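Local structure of cellulase (5HOS) at residues K28-L34 and M68-P74; W77-R83 and N116-Y121; F135-R140 and A174-I179; R266-F272 and W298-W304. The protein probably hydrolyses internal beta-1,4-glucosidic bonds of cellulose, as an endo-beta-1,4-glucanase of glycosyl hydrolase family 5. All blocks are in the same frame, centred on the assembly; numbering follows the deposited sequence. Where two conformers were deposited one is given.

Contact 1: K28-L34 and M68-P74. With SO4 (sulfate ion), chain B.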
# COMPACT_ATOMS: atom_id res chain seq x y z
N LYS A 28 -9.41 11.62 0.75
CA LYS A 28 -10.16 11.00 1.85
C LYS A 28 -9.26 10.32 2.88
O LYS A 28 -9.58 10.32 4.07
CB LYS A 28 -11.15 9.98 1.26
CG LYS A 28 -12.00 9.24 2.29
CD LYS A 28 -13.13 8.49 1.61
CE LYS A 28 -13.97 7.72 2.62
NZ LYS A 28 -15.11 7.04 1.95
N TYR A 29 -8.15 9.74 2.43
CA TYR A 29 -7.32 8.90 3.30
C TYR A 29 -5.91 9.48 3.46
O TYR A 29 -5.27 9.85 2.48
CB TYR A 29 -7.22 7.49 2.72
CG TYR A 29 -8.56 6.81 2.50
CD1 TYR A 29 -9.22 6.18 3.54
CD2 TYR A 29 -9.15 6.77 1.23
CE1 TYR A 29 -10.44 5.55 3.34
CE2 TYR A 29 -10.36 6.14 1.02
CZ TYR A 29 -11.00 5.53 2.08
OH TYR A 29 -12.19 4.89 1.90
N ALA A 30 -5.45 9.55 4.71
CA ALA A 30 -4.09 9.98 5.03
C ALA A 30 -3.57 9.09 6.13
O ALA A 30 -4.19 9.01 7.20
CB ALA A 30 -4.08 11.42 5.48
N GLY A 31 -2.44 8.44 5.91
CA GLY A 31 -1.97 7.52 6.90
C GLY A 31 -0.56 7.04 6.75
O GLY A 31 0.30 7.71 6.17
N VAL A 32 -0.33 5.85 7.30
CA VAL A 32 1.00 5.34 7.51
C VAL A 32 1.02 3.82 7.35
O VAL A 32 0.06 3.13 7.71
CB VAL A 32 1.51 5.76 8.90
CG1 VAL A 32 0.71 5.10 10.02
CG2 VAL A 32 3.00 5.48 9.05
N ASN A 33 2.12 3.31 6.81
CA ASN A 33 2.38 1.88 6.79
C ASN A 33 2.90 1.44 8.15
O ASN A 33 3.86 2.02 8.65
CB ASN A 33 3.42 1.53 5.73
CG ASN A 33 2.85 1.51 4.33
OD1 ASN A 33 2.44 0.45 3.85
ND2 ASN A 33 2.85 2.67 3.67
N LEU A 34 2.26 0.44 8.74
CA LEU A 34 2.78 -0.19 9.96
C LEU A 34 3.41 -1.50 9.55
O LEU A 34 2.73 -2.52 9.38
CB LEU A 34 1.67 -0.40 11.00
CG LEU A 34 1.02 0.86 11.56
CD1 LEU A 34 0.07 0.49 12.70
CD2 LEU A 34 2.04 1.87 12.05
N MET A 68 -4.04 11.20 11.35
CA MET A 68 -4.09 10.20 10.29
C MET A 68 -5.33 9.35 10.49
O MET A 68 -5.71 9.08 11.63
CB MET A 68 -2.85 9.31 10.31
CG MET A 68 -1.65 10.02 9.74
SD MET A 68 -0.12 9.15 10.06
CE MET A 68 1.01 10.20 9.14
N ASN A 69 -5.96 8.95 9.40
CA ASN A 69 -7.11 8.06 9.47
C ASN A 69 -6.92 6.69 8.83
O ASN A 69 -7.87 5.93 8.73
CB ASN A 69 -8.36 8.75 8.88
CG ASN A 69 -8.29 8.91 7.37
OD1 ASN A 69 -7.26 8.67 6.75
ND2 ASN A 69 -9.41 9.31 6.77
N THR A 70 -5.70 6.36 8.41
CA THR A 70 -5.45 5.12 7.65
C THR A 70 -4.16 4.45 8.08
O THR A 70 -3.15 5.11 8.30
CB THR A 70 -5.42 5.42 6.14
OG1 THR A 70 -6.65 6.03 5.75
CG2 THR A 70 -5.22 4.15 5.31
N VAL A 71 -4.22 3.13 8.23
CA VAL A 71 -3.05 2.28 8.40
C VAL A 71 -3.00 1.35 7.20
O VAL A 71 -3.99 0.69 6.88
CB VAL A 71 -3.15 1.45 9.71
CG1 VAL A 71 -2.18 0.27 9.71
CG2 VAL A 71 -2.90 2.37 10.90
N ARG A 72 -1.85 1.30 6.53
CA ARG A 72 -1.60 0.25 5.56
C ARG A 72 -0.87 -0.84 6.32
O ARG A 72 0.16 -0.57 6.96
CB ARG A 72 -0.81 0.73 4.34
CG ARG A 72 -0.56 -0.33 3.27
CD ARG A 72 -0.17 0.35 1.97
NE ARG A 72 0.15 -0.54 0.85
CZ ARG A 72 1.37 -0.98 0.52
NH1 ARG A 72 2.45 -0.69 1.26
NH2 ARG A 72 1.52 -1.72 -0.57
N LEU A 73 -1.43 -2.04 6.26
CA LEU A 73 -0.92 -3.18 7.02
C LEU A 73 -0.38 -4.27 6.09
O LEU A 73 -1.16 -5.07 5.56
CB LEU A 73 -2.03 -3.72 7.91
CG LEU A 73 -1.65 -4.84 8.87
CD1 LEU A 73 -0.84 -4.28 10.03
CD2 LEU A 73 -2.90 -5.56 9.36
N PRO A 74 0.95 -4.30 5.87
CA PRO A 74 1.55 -5.37 5.12
C PRO A 74 1.42 -6.71 5.85
O PRO A 74 1.73 -6.79 7.04
CB PRO A 74 3.02 -4.97 5.05
CG PRO A 74 3.04 -3.51 5.19
CD PRO A 74 1.95 -3.25 6.19
S SO4 B . -13.90 5.70 -1.50
O1 SO4 B . -14.21 4.78 -2.62
O2 SO4 B . -15.09 6.53 -1.20
O3 SO4 B . -13.53 4.93 -0.30
O4 SO4 B . -12.80 6.61 -1.89
O HOH W 1 2.58 -5.29 9.12
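Asn69 OD1 is gripped by two donors, Ala30 N at 2.9 Å across the contact and the hydroxyl of the adjacent Thr70, which come from opposite faces of the amide plane. Here strands 29-34 and 70-74, the first two of the parallel (beta/alpha)8 barrel, begin to pair; helix 57-65 completes their beta-alpha-beta crossover. The other end of this amide is also held, since Asn69 ND2 donates to Lys28 O at 2.9 Å, and the two ends together fix its rotation. Chi1 of 71° places CG between backbone N and carbonyl carbon and brings the amide against the first strand. Further along, main-chain bonds from Val32 to Thr70 and from Arg72 to Val32 continue the pairing. On the face carrying Val32 and Val71, Leu34 CG packs on Val71 CG1 at 3.7 Å, and the Met68 side chain crosses that of Val32 at about a right angle, with SD against Val32 CB. On the other face Asn33 and Arg72 run side by side in the same direction, and Arg72 NH1 meets Asn33 OD1 at 2.8 Å, the oxygen lying in the guanidinium plane although the two groups are turned by 80°. Beyond the contact, Arg72 makes salt bridges through NH2 to Glu227 and through NH1 to Glu271. At the opposite end, Lys28 CG covers one Tyr29 ring face, and Tyr29 OH donates to sulfate O3 at 2.6 Å.

Contact 2: W77-R83 and N116-Y121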
# COMPACT_ATOMS: atom_id res chain seq x y z
N TRP A 77 1.32 -13.27 2.27
CA TRP A 77 0.37 -14.25 1.70
C TRP A 77 0.55 -15.63 2.35
O TRP A 77 -0.42 -16.24 2.78
CB TRP A 77 0.58 -14.35 0.18
CG TRP A 77 -0.45 -15.14 -0.60
CD1 TRP A 77 -1.43 -15.96 -0.11
CD2 TRP A 77 -0.54 -15.22 -2.02
NE1 TRP A 77 -2.13 -16.52 -1.14
CE2 TRP A 77 -1.60 -16.09 -2.33
CE3 TRP A 77 0.18 -14.64 -3.07
CZ2 TRP A 77 -1.98 -16.39 -3.65
CZ3 TRP A 77 -0.20 -14.94 -4.40
CH2 TRP A 77 -1.26 -15.81 -4.66
N GLU A 78 1.79 -16.09 2.44
CA GLU A 78 2.07 -17.45 2.90
C GLU A 78 1.75 -17.67 4.37
O GLU A 78 1.47 -18.80 4.78
CB GLU A 78 3.53 -17.82 2.62
CG GLU A 78 3.86 -17.84 1.13
CD GLU A 78 4.34 -16.51 0.56
OE1 GLU A 78 4.28 -15.47 1.25
OE2 GLU A 78 4.78 -16.52 -0.60
N ARG A 79 1.81 -16.60 5.17
CA ARG A 79 1.39 -16.67 6.57
C ARG A 79 -0.13 -16.71 6.70
O ARG A 79 -0.66 -17.42 7.54
CB ARG A 79 1.96 -15.50 7.36
CG ARG A 79 3.48 -15.53 7.43
CD ARG A 79 4.05 -14.52 8.40
NE ARG A 79 5.48 -14.78 8.58
CZ ARG A 79 6.47 -13.88 8.51
NH1 ARG A 79 6.24 -12.58 8.32
NH2 ARG A 79 7.73 -14.31 8.67
N LEU A 80 -0.82 -15.95 5.86
CA LEU A 80 -2.28 -15.94 5.88
C LEU A 80 -2.92 -17.16 5.20
O LEU A 80 -3.97 -17.62 5.64
CB LEU A 80 -2.81 -14.65 5.25
CG LEU A 80 -4.34 -14.48 5.24
CD1 LEU A 80 -4.93 -14.51 6.64
CD2 LEU A 80 -4.70 -13.19 4.54
N GLN A 81 -2.30 -17.66 4.13
CA GLN A 81 -2.81 -18.81 3.39
C GLN A 81 -1.65 -19.73 3.03
O GLN A 81 -1.07 -19.62 1.95
CB GLN A 81 -3.57 -18.37 2.14
CG GLN A 81 -4.32 -19.51 1.47
CD GLN A 81 -4.97 -19.11 0.17
OE1 GLN A 81 -4.43 -18.29 -0.58
NE2 GLN A 81 -6.13 -19.68 -0.12
N PRO A 82 -1.29 -20.65 3.95
CA PRO A 82 -0.09 -21.49 3.76
C PRO A 82 -0.12 -22.47 2.58
O PRO A 82 0.94 -22.91 2.15
CB PRO A 82 0.02 -22.23 5.10
CG PRO A 82 -0.67 -21.36 6.08
CD PRO A 82 -1.83 -20.78 5.32
N ARG A 83 -1.31 -22.81 2.08
CA ARG A 83 -1.46 -23.73 0.95
C ARG A 83 -2.34 -23.13 -0.12
O ARG A 83 -3.36 -22.52 0.20
CB ARG A 83 -2.07 -25.06 1.42
CG ARG A 83 -1.16 -25.83 2.35
CD ARG A 83 -1.79 -27.15 2.78
NE ARG A 83 -0.89 -27.86 3.69
CZ ARG A 83 0.15 -28.62 3.33
NH1 ARG A 83 0.46 -28.83 2.05
NH2 ARG A 83 0.89 -29.20 4.28
N ASN A 116 3.53 -9.15 -1.35
CA ASN A 116 4.11 -10.34 -1.97
C ASN A 116 4.79 -10.24 -3.34
O ASN A 116 5.26 -11.24 -3.86
CB ASN A 116 3.07 -11.46 -1.97
CG ASN A 116 3.18 -12.31 -0.74
OD1 ASN A 116 2.80 -11.87 0.35
ND2 ASN A 116 3.75 -13.50 -0.89
N TYR A 117 4.85 -9.04 -3.93
CA TYR A 117 5.58 -8.84 -5.19
C TYR A 117 5.09 -9.78 -6.30
O TYR A 117 5.87 -10.18 -7.17
CB TYR A 117 7.09 -8.94 -4.94
CG TYR A 117 7.57 -8.06 -3.82
CD1 TYR A 117 7.89 -6.73 -4.04
CD2 TYR A 117 7.65 -8.55 -2.51
CE1 TYR A 117 8.31 -5.91 -3.01
CE2 TYR A 117 8.06 -7.73 -1.46
CZ TYR A 117 8.40 -6.41 -1.72
OH TYR A 117 8.80 -5.59 -0.70
N ALA A 118 3.80 -10.10 -6.27
CA ALA A 118 3.13 -11.01 -7.21
C ALA A 118 3.71 -12.43 -7.23
O ALA A 118 3.66 -13.11 -8.25
CB ALA A 118 3.07 -10.41 -8.61
N LYS A 119 4.24 -12.86 -6.09
CA LYS A 119 4.79 -14.19 -5.93
C LYS A 119 4.14 -14.92 -4.74
O LYS A 119 3.76 -14.30 -3.75
CB LYS A 119 6.30 -14.13 -5.73
CG LYS A 119 7.05 -13.72 -6.99
CD LYS A 119 8.54 -13.61 -6.74
CE LYS A 119 9.31 -13.64 -8.05
NZ LYS A 119 10.51 -12.76 -7.99
N TYR A 120 4.04 -16.24 -4.89
CA TYR A 120 3.58 -17.14 -3.84
C TYR A 120 4.64 -18.23 -3.74
O TYR A 120 4.88 -18.95 -4.71
CB TYR A 120 2.23 -17.72 -4.22
CG TYR A 120 1.56 -18.55 -3.16
CD1 TYR A 120 1.24 -18.00 -1.90
CD2 TYR A 120 1.21 -19.87 -3.40
CE1 TYR A 120 0.61 -18.77 -0.93
CE2 TYR A 120 0.58 -20.64 -2.44
CZ TYR A 120 0.28 -20.08 -1.21
OH TYR A 120 -0.33 -20.87 -0.25
N TYR A 121 5.28 -18.33 -2.57
CA TYR A 121 6.47 -19.17 -2.35
C TYR A 121 7.51 -18.99 -3.46
O TYR A 121 8.09 -19.96 -3.96
CB TYR A 121 6.08 -20.65 -2.19
CG TYR A 121 5.33 -20.97 -0.91
CD1 TYR A 121 6.01 -21.19 0.28
CD2 TYR A 121 3.93 -21.06 -0.90
CE1 TYR A 121 5.34 -21.50 1.45
CE2 TYR A 121 3.25 -21.37 0.27
CZ TYR A 121 3.95 -21.59 1.44
OH TYR A 121 3.27 -21.89 2.61
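Hydrogen bonds to Asn116 and Glu78 knit together two loops that follow the second and third strands of the (beta/alpha)8 barrel, one forming the short helix 77-80 and the other a type I' turn from Asn116 to Lys119. Trp77 N, in the first residue of the helix, donates to Asn116 OD1 at 2.8 Å, while Asn116 ND2 reaches Glu78 OE1 at 3.0 Å and also donates to Lys119 O inside its own turn. Three bonds thus fix the rotation of this buried amide. A bend at chi2 (90°) brings the Glu78 carboxylate to the second loop, where the anti lone pair of OE2 takes Tyr121 N at 2.7 Å. Two phenol hydroxyls then grip the chain just beyond the helix: Tyr120 OH donates to Gln81 O and Tyr121 OH to Pro82 O, both at 2.6 Å, the latter on a lone pair in the carbonyl plane. Among the ring contacts, Glu78 CG sits squarely over the Tyr121 face, 3.6 Å from its centroid, in a CH-pi contact. Tyr120 lies obliquely over one face of Trp77, with their planes at 38° and CD1 only 3.3 Å from Trp77 CD2. Leu138 of helix 132-145 also packs against the indole. The one polar tie of that ring runs within its plane, from Trp77 NE1 to Gln81 OE1, 3.0 Å away, while Gln81 NE2 bonds Gly86 O.

Contact 3: F135-R140 and A174-I179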
# COMPACT_ATOMS: atom_id res chain seq x y z
N PHE A 135 -4.42 -16.93 -6.98
CA PHE A 135 -4.56 -15.56 -6.51
C PHE A 135 -6.02 -15.21 -6.26
O PHE A 135 -6.36 -14.60 -5.23
CB PHE A 135 -3.89 -14.60 -7.51
CG PHE A 135 -3.82 -13.16 -7.07
CD1 PHE A 135 -3.36 -12.82 -5.79
CD2 PHE A 135 -4.14 -12.15 -7.95
CE1 PHE A 135 -3.27 -11.50 -5.40
CE2 PHE A 135 -4.05 -10.82 -7.56
CZ PHE A 135 -3.62 -10.49 -6.29
N ASN A 136 -6.89 -15.61 -7.19
CA ASN A 136 -8.33 -15.42 -7.04
C ASN A 136 -8.86 -16.00 -5.73
O ASN A 136 -9.70 -15.38 -5.06
CB ASN A 136 -9.11 -16.07 -8.19
CG ASN A 136 -8.99 -15.33 -9.50
OD1 ASN A 136 -8.52 -14.19 -9.57
ND2 ASN A 136 -9.44 -15.98 -10.57
N ASP A 137 -8.39 -17.19 -5.37
CA ASP A 137 -8.89 -17.86 -4.17
C ASP A 137 -8.53 -17.11 -2.90
O ASP A 137 -9.35 -17.01 -2.00
CB ASP A 137 -8.40 -19.30 -4.08
CG ASP A 137 -9.03 -20.03 -2.93
OD1 ASP A 137 -10.22 -20.37 -3.04
OD2 ASP A 137 -8.34 -20.22 -1.91
N LEU A 138 -7.30 -16.59 -2.82
CA LEU A 138 -6.93 -15.72 -1.68
C LEU A 138 -7.93 -14.59 -1.53
O LEU A 138 -8.49 -14.38 -0.44
CB LEU A 138 -5.53 -15.12 -1.86
CG LEU A 138 -5.11 -14.03 -0.84
CD1 LEU A 138 -4.99 -14.60 0.56
CD2 LEU A 138 -3.82 -13.35 -1.26
N TRP A 139 -8.15 -13.85 -2.61
CA TRP A 139 -9.01 -12.66 -2.56
C TRP A 139 -10.49 -12.97 -2.37
O TRP A 139 -11.19 -12.17 -1.76
CB TRP A 139 -8.74 -11.68 -3.72
CG TRP A 139 -7.60 -10.78 -3.35
CD1 TRP A 139 -6.36 -10.74 -3.92
CD2 TRP A 139 -7.57 -9.87 -2.24
NE1 TRP A 139 -5.57 -9.83 -3.26
CE2 TRP A 139 -6.29 -9.29 -2.22
CE3 TRP A 139 -8.51 -9.49 -1.28
CZ2 TRP A 139 -5.92 -8.31 -1.28
CZ3 TRP A 139 -8.14 -8.52 -0.33
CH2 TRP A 139 -6.86 -7.95 -0.34
N ARG A 140 -10.95 -14.11 -2.87
CA ARG A 140 -12.31 -14.58 -2.56
C ARG A 140 -12.48 -14.73 -1.05
O ARG A 140 -13.44 -14.21 -0.47
CB ARG A 140 -12.61 -15.92 -3.25
CG ARG A 140 -14.05 -16.38 -3.11
CD ARG A 140 -14.30 -17.74 -3.76
NE ARG A 140 -13.39 -18.76 -3.25
CZ ARG A 140 -13.51 -19.41 -2.09
NH1 ARG A 140 -14.53 -19.18 -1.26
NH2 ARG A 140 -12.60 -20.32 -1.75
N ALA A 174 -8.86 -10.35 -12.83
CA ALA A 174 -9.48 -11.58 -12.37
C ALA A 174 -9.77 -11.52 -10.86
O ALA A 174 -10.85 -11.93 -10.43
CB ALA A 174 -8.61 -12.77 -12.70
N SER A 175 -8.83 -11.00 -10.08
CA SER A 175 -9.04 -10.90 -8.63
C SER A 175 -10.11 -9.85 -8.29
O SER A 175 -10.91 -10.07 -7.38
CB SER A 175 -7.72 -10.62 -7.89
OG SER A 175 -7.23 -9.33 -8.20
N ILE A 176 -10.15 -8.74 -9.03
CA ILE A 176 -11.21 -7.72 -8.85
C ILE A 176 -12.58 -8.35 -9.10
O ILE A 176 -13.50 -8.21 -8.29
CB ILE A 176 -11.00 -6.50 -9.78
CG1 ILE A 176 -9.77 -5.69 -9.35
CG2 ILE A 176 -12.23 -5.60 -9.83
CD1 ILE A 176 -9.22 -4.81 -10.44
N ASP A 177 -12.71 -9.06 -10.22
CA ASP A 177 -13.98 -9.72 -10.55
C ASP A 177 -14.39 -10.74 -9.48
O ASP A 177 -15.57 -10.82 -9.10
CB ASP A 177 -13.90 -10.40 -11.93
CG ASP A 177 -13.84 -9.39 -13.09
OD1 ASP A 177 -14.03 -8.17 -12.88
OD2 ASP A 177 -13.60 -9.84 -14.23
N THR A 178 -13.42 -11.50 -8.98
CA THR A 178 -13.65 -12.48 -7.92
C THR A 178 -14.16 -11.82 -6.64
O THR A 178 -15.12 -12.28 -6.03
CB THR A 178 -12.36 -13.26 -7.62
OG1 THR A 178 -11.94 -13.93 -8.81
CG2 THR A 178 -12.56 -14.26 -6.50
N ILE A 179 -13.51 -10.72 -6.25
CA ILE A 179 -13.93 -9.96 -5.09
C ILE A 179 -15.38 -9.51 -5.24
O ILE A 179 -16.18 -9.69 -4.32
CB ILE A 179 -12.99 -8.77 -4.81
CG1 ILE A 179 -11.65 -9.30 -4.30
CG2 ILE A 179 -13.59 -7.82 -3.77
CD1 ILE A 179 -10.52 -8.30 -4.36
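Helices 132-145 and 165-181 pack side against side on the outside of the barrel through Asn136, Trp139 and Arg140 of one and Ser175, Thr178 and Ile179 of the other. Their short segments approach to 8.6 Å between axes and cross at -34°, with the chains running in broadly the same direction. Thr178 fits between successive turns of the neighbouring helix: its methyl CG2 lies 3.4 Å from Asn136 O and 3.6 Å from Arg140 CB. Chi1 of -60° sets that methyl across the contact and turns the hydroxyl back along its own helix, so that Thr178 OG1 donates to Ala174 O at 2.8 Å. The same carbonyl also accepts Thr178 N, from the opposite face of its plane. These are consecutive outer helices of the (beta/alpha)8 barrel, each following one strand, 109-114 and 152-155. On the side nearer those strands the packing becomes apolar. Trp139 and Ile179 lie alongside each other and point the same way, with Trp139 CB 3.8 Å from Ile179 CG1 and the Ile179 CD1 methyl against Trp139 CE3. The indole continues toward Phe154 and Val114, and its NE1 donates to Leu156 O. One turn earlier, Ser175 CB touches the Phe135 ring at CE2, 3.7 Å away, while Ser175 OG is bonded to Ala172 O.

Contact 4: R266-F272 and W298-W304. With SO4 (sulfate ion), chain B.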
# COMPACT_ATOMS: atom_id res chain seq x y z
N ARG A 266 -8.72 7.14 -10.29
CA ARG A 266 -8.26 7.79 -9.08
C ARG A 266 -6.99 7.10 -8.63
O ARG A 266 -6.77 5.94 -8.98
CB ARG A 266 -9.31 7.70 -7.98
CG ARG A 266 -10.66 8.28 -8.38
CD ARG A 266 -11.59 8.25 -7.20
NE ARG A 266 -11.92 6.87 -6.81
CZ ARG A 266 -12.34 6.48 -5.60
NH1 ARG A 266 -12.50 7.36 -4.60
NH2 ARG A 266 -12.61 5.20 -5.38
N GLY A 267 -6.18 7.81 -7.86
CA GLY A 267 -4.87 7.34 -7.40
C GLY A 267 -4.75 7.29 -5.88
O GLY A 267 -5.33 8.12 -5.16
N PHE A 268 -3.99 6.31 -5.40
CA PHE A 268 -3.63 6.19 -3.98
C PHE A 268 -2.12 6.00 -3.91
O PHE A 268 -1.60 5.01 -4.45
CB PHE A 268 -4.34 5.00 -3.32
CG PHE A 268 -4.39 5.07 -1.81
CD1 PHE A 268 -3.24 4.93 -1.04
CD2 PHE A 268 -5.60 5.22 -1.15
CE1 PHE A 268 -3.30 4.97 0.35
CE2 PHE A 268 -5.67 5.27 0.24
CZ PHE A 268 -4.52 5.15 0.99
N LEU A 269 -1.43 6.94 -3.26
CA LEU A 269 0.01 6.85 -3.12
C LEU A 269 0.31 6.03 -1.86
O LEU A 269 0.51 6.57 -0.77
CB LEU A 269 0.64 8.25 -3.07
CG LEU A 269 2.16 8.32 -3.28
CD1 LEU A 269 2.55 7.91 -4.70
CD2 LEU A 269 2.67 9.72 -2.98
N ALA A 270 0.31 4.71 -2.01
CA ALA A 270 0.31 3.79 -0.87
C ALA A 270 1.68 3.65 -0.19
O ALA A 270 1.75 3.15 0.93
CB ALA A 270 -0.21 2.42 -1.26
N GLU A 271 2.75 4.03 -0.89
CA GLU A 271 4.07 4.14 -0.27
C GLU A 271 4.75 5.38 -0.81
O GLU A 271 4.77 5.61 -2.03
CB GLU A 271 4.97 2.95 -0.59
CG GLU A 271 4.53 1.63 0.02
CD GLU A 271 5.58 0.54 -0.07
OE1 GLU A 271 6.76 0.86 -0.37
OE2 GLU A 271 5.23 -0.65 0.17
N PHE A 272 5.30 6.16 0.12
CA PHE A 272 6.25 7.23 -0.18
C PHE A 272 6.97 7.55 1.12
O PHE A 272 6.44 7.29 2.21
CB PHE A 272 5.54 8.48 -0.71
CG PHE A 272 4.65 9.15 0.29
CD1 PHE A 272 3.43 8.57 0.67
CD2 PHE A 272 5.01 10.36 0.87
CE1 PHE A 272 2.62 9.18 1.60
CE2 PHE A 272 4.19 10.97 1.79
CZ PHE A 272 2.99 10.39 2.16
N TRP A 298 -6.43 12.30 -7.04
CA TRP A 298 -5.79 11.73 -5.85
C TRP A 298 -6.80 11.56 -4.72
O TRP A 298 -7.48 12.51 -4.34
CB TRP A 298 -4.60 12.58 -5.40
CG TRP A 298 -3.43 12.46 -6.32
CD1 TRP A 298 -3.01 13.38 -7.24
CD2 TRP A 298 -2.55 11.33 -6.45
NE1 TRP A 298 -1.90 12.91 -7.91
CE2 TRP A 298 -1.61 11.65 -7.46
CE3 TRP A 298 -2.47 10.09 -5.81
CZ2 TRP A 298 -0.58 10.78 -7.82
CZ3 TRP A 298 -1.46 9.21 -6.19
CH2 TRP A 298 -0.52 9.56 -7.19
N MET A 299 -6.90 10.32 -4.23
CA MET A 299 -7.86 9.91 -3.21
C MET A 299 -7.23 9.66 -1.83
O MET A 299 -7.90 9.71 -0.82
CB MET A 299 -8.64 8.66 -3.69
CG MET A 299 -8.06 7.25 -3.34
SD MET A 299 -9.60 6.32 -3.10
CE MET A 299 -8.77 4.91 -2.44
N GLY A 300 -5.93 9.35 -1.79
CA GLY A 300 -5.28 9.07 -0.54
C GLY A 300 -3.80 8.82 -0.63
O GLY A 300 -3.24 8.67 -1.73
N TRP A 301 -3.16 8.80 0.53
CA TRP A 301 -1.75 8.44 0.63
C TRP A 301 -1.43 7.78 1.95
O TRP A 301 -2.17 7.94 2.92
CB TRP A 301 -0.84 9.66 0.41
CG TRP A 301 -1.14 10.92 1.22
CD1 TRP A 301 -1.74 12.05 0.75
CD2 TRP A 301 -0.78 11.21 2.59
NE1 TRP A 301 -1.81 13.01 1.73
CE2 TRP A 301 -1.22 12.52 2.87
CE3 TRP A 301 -0.14 10.48 3.60
CZ2 TRP A 301 -1.05 13.13 4.13
CZ3 TRP A 301 0.03 11.09 4.86
CH2 TRP A 301 -0.42 12.40 5.10
N SER A 302 -0.33 7.03 1.98
CA SER A 302 0.15 6.39 3.20
C SER A 302 1.67 6.31 3.17
O SER A 302 2.27 5.75 2.25
CB SER A 302 -0.50 5.01 3.44
OG SER A 302 -0.44 4.15 2.31
N TRP A 303 2.27 6.95 4.17
CA TRP A 303 3.71 7.06 4.35
C TRP A 303 4.35 5.71 4.65
O TRP A 303 3.79 4.90 5.39
CB TRP A 303 3.98 8.01 5.52
CG TRP A 303 5.38 8.13 5.98
CD1 TRP A 303 6.03 7.34 6.90
CD2 TRP A 303 6.32 9.13 5.59
NE1 TRP A 303 7.31 7.78 7.08
CE2 TRP A 303 7.52 8.89 6.30
CE3 TRP A 303 6.25 10.22 4.70
CZ2 TRP A 303 8.65 9.69 6.14
CZ3 TRP A 303 7.38 11.02 4.55
CH2 TRP A 303 8.55 10.75 5.27
N TRP A 304 5.53 5.48 4.08
CA TRP A 304 6.36 4.32 4.43
C TRP A 304 7.55 4.86 5.23
O TRP A 304 8.36 5.60 4.67
CB TRP A 304 6.87 3.59 3.18
CG TRP A 304 7.65 2.37 3.55
CD1 TRP A 304 8.97 2.31 3.88
CD2 TRP A 304 7.15 1.04 3.69
NE1 TRP A 304 9.32 1.03 4.21
CE2 TRP A 304 8.22 0.22 4.11
CE3 TRP A 304 5.89 0.45 3.52
CZ2 TRP A 304 8.08 -1.15 4.33
CZ3 TRP A 304 5.74 -0.91 3.75
CH2 TRP A 304 6.83 -1.70 4.16
S SO4 B . -13.90 5.70 -1.50
O1 SO4 B . -14.21 4.78 -2.62
O2 SO4 B . -15.09 6.53 -1.20
O3 SO4 B . -13.53 4.93 -0.30
O4 SO4 B . -12.80 6.61 -1.89
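Phe268 lies flat over Gly300 in the tightly packed middle of the pair formed by strands 267-272 and 298-303, the seventh and eighth of the (beta/alpha)8 barrel, which helix 278-293 joins in a beta-alpha-beta crossover. With no side chain at Gly300, the ring rests directly on the main chain, and Gly300 CA stands 4.1 Å from its centroid in a CH-pi contact. Leu269 exchanges backbone bonds with Gly300 and Ser302, beyond a beta bulge near Gly267. Ser302 OG then donates to Ala270 O at 2.8 Å, from above the carbonyl plane. Aromatic rings fill the next part: the edge of Trp303 is directed in an offset edge-to-face manner at the Phe272 face, with planes at 84°, and Phe272 CZ presses on Trp301 CE3 at 3.4 Å. Chi1 of 66° sets Phe272 CG between backbone N and carbonyl carbon and turns an edge of the ring to the neighbouring strand; Phe272 N is buried without a partner. Glu271, in a position consistent with that of the nucleophile in other family 5 enzymes, runs alongside Trp304, its OE1 3.8 Å above the indole plane and bonded to Tyr231 OH; OE2 forms a salt bridge with Arg72. At the other end the packing gives way to a charged rim, where Arg266 is partly exposed. There Phe268 CD2 still meets the Met299 methyl CE, but Met299 SD lies over the rim of the Arg266 guanidinium, 3.4 Å from NH1. A sulfate, probably from the crystallisation liquor, occupies the edge of that group and accepts Arg266 NH1 through O4 at 2.8 Å.

The contacts follow one another along the chain, and all lie in a single (beta/alpha)8 barrel. Contacts 1 and 4, with centres 9 Å apart, belong to the barrel wall: strands 29-34 and 298-306 are neighbours, and the bonds between them, such as Asn33 N to Trp303 O, close the barrel between the two contacts; one sulfate is bound by both. Contact 2 continues from contact 1, as helix 77-80 follows strand 70-75, yet its centre lies 22 Å away among the loops beyond the strands. Contact 3, between outer helices, touches contact 2 through Gln81 and Asp137 and through Trp77, with centres 14 Å apart. Contact 2 thus links the wall to the helical shell.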